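Local coordinates for 52 protein (Murid herpesvirus 4, PDB 2OA5), which is an abundant tegument protein of a murine gammaherpesvirus that probably self-associates and serves a structural role in the virion, at the interface of chains A and B. Sequence-based numbering; all coordinates share one arbitrary frame. Chains: chain A/B, Hypothetical protein BQLF2.

The interface of chains A and B. Residues chain A 25, 41-42, 44; chain B 80-83.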
ATOM      1  N   LYS A  25      24.185   4.097 -11.904  1.00 52.24           N
ATOM      2  CA  LYS A  25      24.128   4.182 -13.350  1.00 53.61           C
ATOM      3  C   LYS A  25      24.231   5.628 -13.830  1.00 55.25           C
ATOM      4  O   LYS A  25      24.921   5.919 -14.812  1.00 54.65           O
ATOM      5  CB  LYS A  25      22.832   3.549 -13.854  1.00 50.27           C
ATOM      6  CG  LYS A  25      22.266   4.212 -15.089  1.00 50.93           C
ATOM      7  CD  LYS A  25      21.729   3.196 -16.074  1.00 53.24           C
ATOM      8  CE  LYS A  25      20.966   3.889 -17.193  1.00 54.79           C
ATOM      9  NZ  LYS A  25      20.698   2.966 -18.328  1.00 56.74           N
ATOM     10  N   ASP A  41      28.527  -1.002 -17.295  1.00 69.29           N
ATOM     11  CA  ASP A  41      27.605  -2.125 -17.144  1.00 67.48           C
ATOM     12  C   ASP A  41      28.393  -3.434 -17.182  1.00 67.19           C
ATOM     13  O   ASP A  41      29.473  -3.494 -17.763  1.00 70.08           O
ATOM     14  CB  ASP A  41      26.567  -2.095 -18.274  1.00 62.85           C
ATOM     15  CG  ASP A  41      25.269  -2.809 -17.907  1.00 62.64           C
ATOM     16  OD1 ASP A  41      25.102  -3.219 -16.735  1.00 61.40           O
ATOM     17  OD2 ASP A  41      24.406  -2.946 -18.806  1.00 59.89           O
ATOM     18  N   SER A  42      27.859  -4.478 -16.559  1.00 63.68           N
ATOM     19  CA  SER A  42      28.535  -5.771 -16.532  1.00 59.93           C
ATOM     20  C   SER A  42      27.559  -6.936 -16.692  1.00 55.70           C
ATOM     21  O   SER A  42      26.415  -6.872 -16.237  1.00 57.68           O
ATOM     22  CB  SER A  42      29.326  -5.910 -15.230  1.00 62.03           C
ATOM     23  OG  SER A  42      29.204  -7.214 -14.703  1.00 63.71           O
ATOM     24  N   LEU A  44      25.552 -10.155 -16.161  1.00 50.41           N
ATOM     25  CA  LEU A  44      24.991 -10.739 -14.964  1.00 51.19           C
ATOM     26  C   LEU A  44      25.423 -12.184 -14.673  1.00 50.48           C
ATOM     27  O   LEU A  44      25.306 -13.069 -15.519  1.00 48.84           O
ATOM     28  CB  LEU A  44      23.466 -10.649 -15.066  1.00 57.51           C
ATOM     29  CG  LEU A  44      22.679 -10.443 -13.771  1.00 60.16           C
ATOM     30  CD1 LEU A  44      23.389  -9.411 -12.919  1.00 59.15           C
ATOM     31  CD2 LEU A  44      21.265  -9.982 -14.085  1.00 61.17           C
TER
ATOM     32  N   VAL B  80      20.429  -9.383 -19.182  1.00 40.88           N
ATOM     33  CA  VAL B  80      21.715 -10.074 -19.113  1.00 40.41           C
ATOM     34  C   VAL B  80      22.737  -9.223 -18.371  1.00 39.53           C
ATOM     35  O   VAL B  80      23.820  -9.701 -18.041  1.00 40.55           O
ATOM     36  CB  VAL B  80      22.286 -10.409 -20.510  1.00 46.68           C
ATOM     37  CG1 VAL B  80      21.310 -11.283 -21.269  1.00 45.67           C
ATOM     38  CG2 VAL B  80      22.604  -9.128 -21.271  1.00 46.11           C
ATOM     39  N   THR B  81      22.400  -7.960 -18.128  1.00 39.17           N
ATOM     40  CA  THR B  81      23.283  -7.065 -17.382  1.00 39.03           C
ATOM     41  C   THR B  81      22.529  -6.523 -16.165  1.00 40.58           C
ATOM     42  O   THR B  81      21.296  -6.597 -16.093  1.00 38.49           O
ATOM     43  CB  THR B  81      23.781  -5.862 -18.233  1.00 38.77           C
ATOM     44  OG1 THR B  81      22.698  -4.964 -18.503  1.00 39.47           O
ATOM     45  CG2 THR B  81      24.371  -6.343 -19.548  1.00 39.77           C
ATOM     46  N   GLU B  82      23.278  -5.988 -15.210  1.00 41.48           N
ATOM     47  CA  GLU B  82      22.696  -5.436 -13.998  1.00 44.53           C
ATOM     48  C   GLU B  82      21.779  -4.280 -14.389  1.00 41.79           C
ATOM     49  O   GLU B  82      20.599  -4.261 -14.035  1.00 40.21           O
ATOM     50  CB  GLU B  82      23.821  -4.985 -13.065  1.00 58.62           C
ATOM     51  CG  GLU B  82      24.950  -6.024 -12.998  1.00 66.62           C
ATOM     52  CD  GLU B  82      25.651  -6.085 -11.655  1.00 71.38           C
ATOM     53  OE1 GLU B  82      25.139  -5.490 -10.680  1.00 73.32           O
ATOM     54  OE2 GLU B  82      26.711  -6.748 -11.572  1.00 73.82           O
ATOM     55  N   GLN B  83      22.321  -3.336 -15.148  1.00 41.39           N
ATOM     56  CA  GLN B  83      21.557  -2.189 -15.611  1.00 40.20           C
ATOM     57  C   GLN B  83      20.264  -2.579 -16.319  1.00 38.72           C
ATOM     58  O   GLN B  83      19.246  -1.905 -16.156  1.00 38.22           O
ATOM     59  CB  GLN B  83      22.404  -1.334 -16.553  1.00 47.68           C
ATOM     60  CG  GLN B  83      23.432  -0.463 -15.853  1.00 52.40           C
ATOM     61  CD  GLN B  83      24.110   0.514 -16.816  1.00 54.61           C
ATOM     62  OE1 GLN B  83      23.539   0.864 -17.843  1.00 56.16           O
ATOM     63  NE2 GLN B  83      25.305   0.951 -16.455  1.00 56.15           N
TER
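A:Asp41 caps the start of helix 82-90 of chain B, its carboxylate gripped by B:Thr81 and B:Gln83. The hydroxyl OG1 of B:Thr81 donates to OD2 of A:Asp41 at 2.7 Å, while the first-turn amide N of B:Gln83 reaches the other oxygen, OD1, at 3.2 Å. Both donors come in on the syn side of their oxygens, moderately tilted out of the carboxylate plane, and together they should fix its rotation. With CG of A:Asp41 swung away from its own backbone N (chi1 -156°), the acid extends from the chain A loop towards the helix end. The positive end of that helix's dipole would probably favour a negative charge here. In B:Thr81, a chi1 of 69° sets OG1 between the backbone N and the carbonyl carbon, where it faces the acid; the two side chains cross at about a right angle.

B:Gln83 buries 87 Å² by lying between A:Asp41 and A:Lys25. Its amide stacks on the carboxylate of A:Asp41, the planes 15° apart, and CG of B:Gln83 sits 3.3 Å from OD1 of A:Asp41. Beyond it, the aliphatic part of A:Lys25, from helix 10-29, crosses the glutamine, with CD of A:Lys25 3.4 Å from OE1 of B:Gln83. The amide is thus flanked by loop and helix of the same partner.

Farther along the loop the contact passes to the backbone. The amide N of A:Leu44 donates almost straight to the carbonyl O of B:Val80, at 2.6 Å, and N of B:Glu82 makes a weak bond to O of A:Ser42. CD1 of A:Leu44 rests 3.7 Å from CG of B:Glu82, adding an apolar touch beside these polar links.

Repeated by two-fold symmetry, this intermolecular helix cap joins the loop before helix 46-76 to the partner's helix 82-90, and probably helps hold together the pair of chains A and B; whether the virion uses this pairing the structure alone does not show.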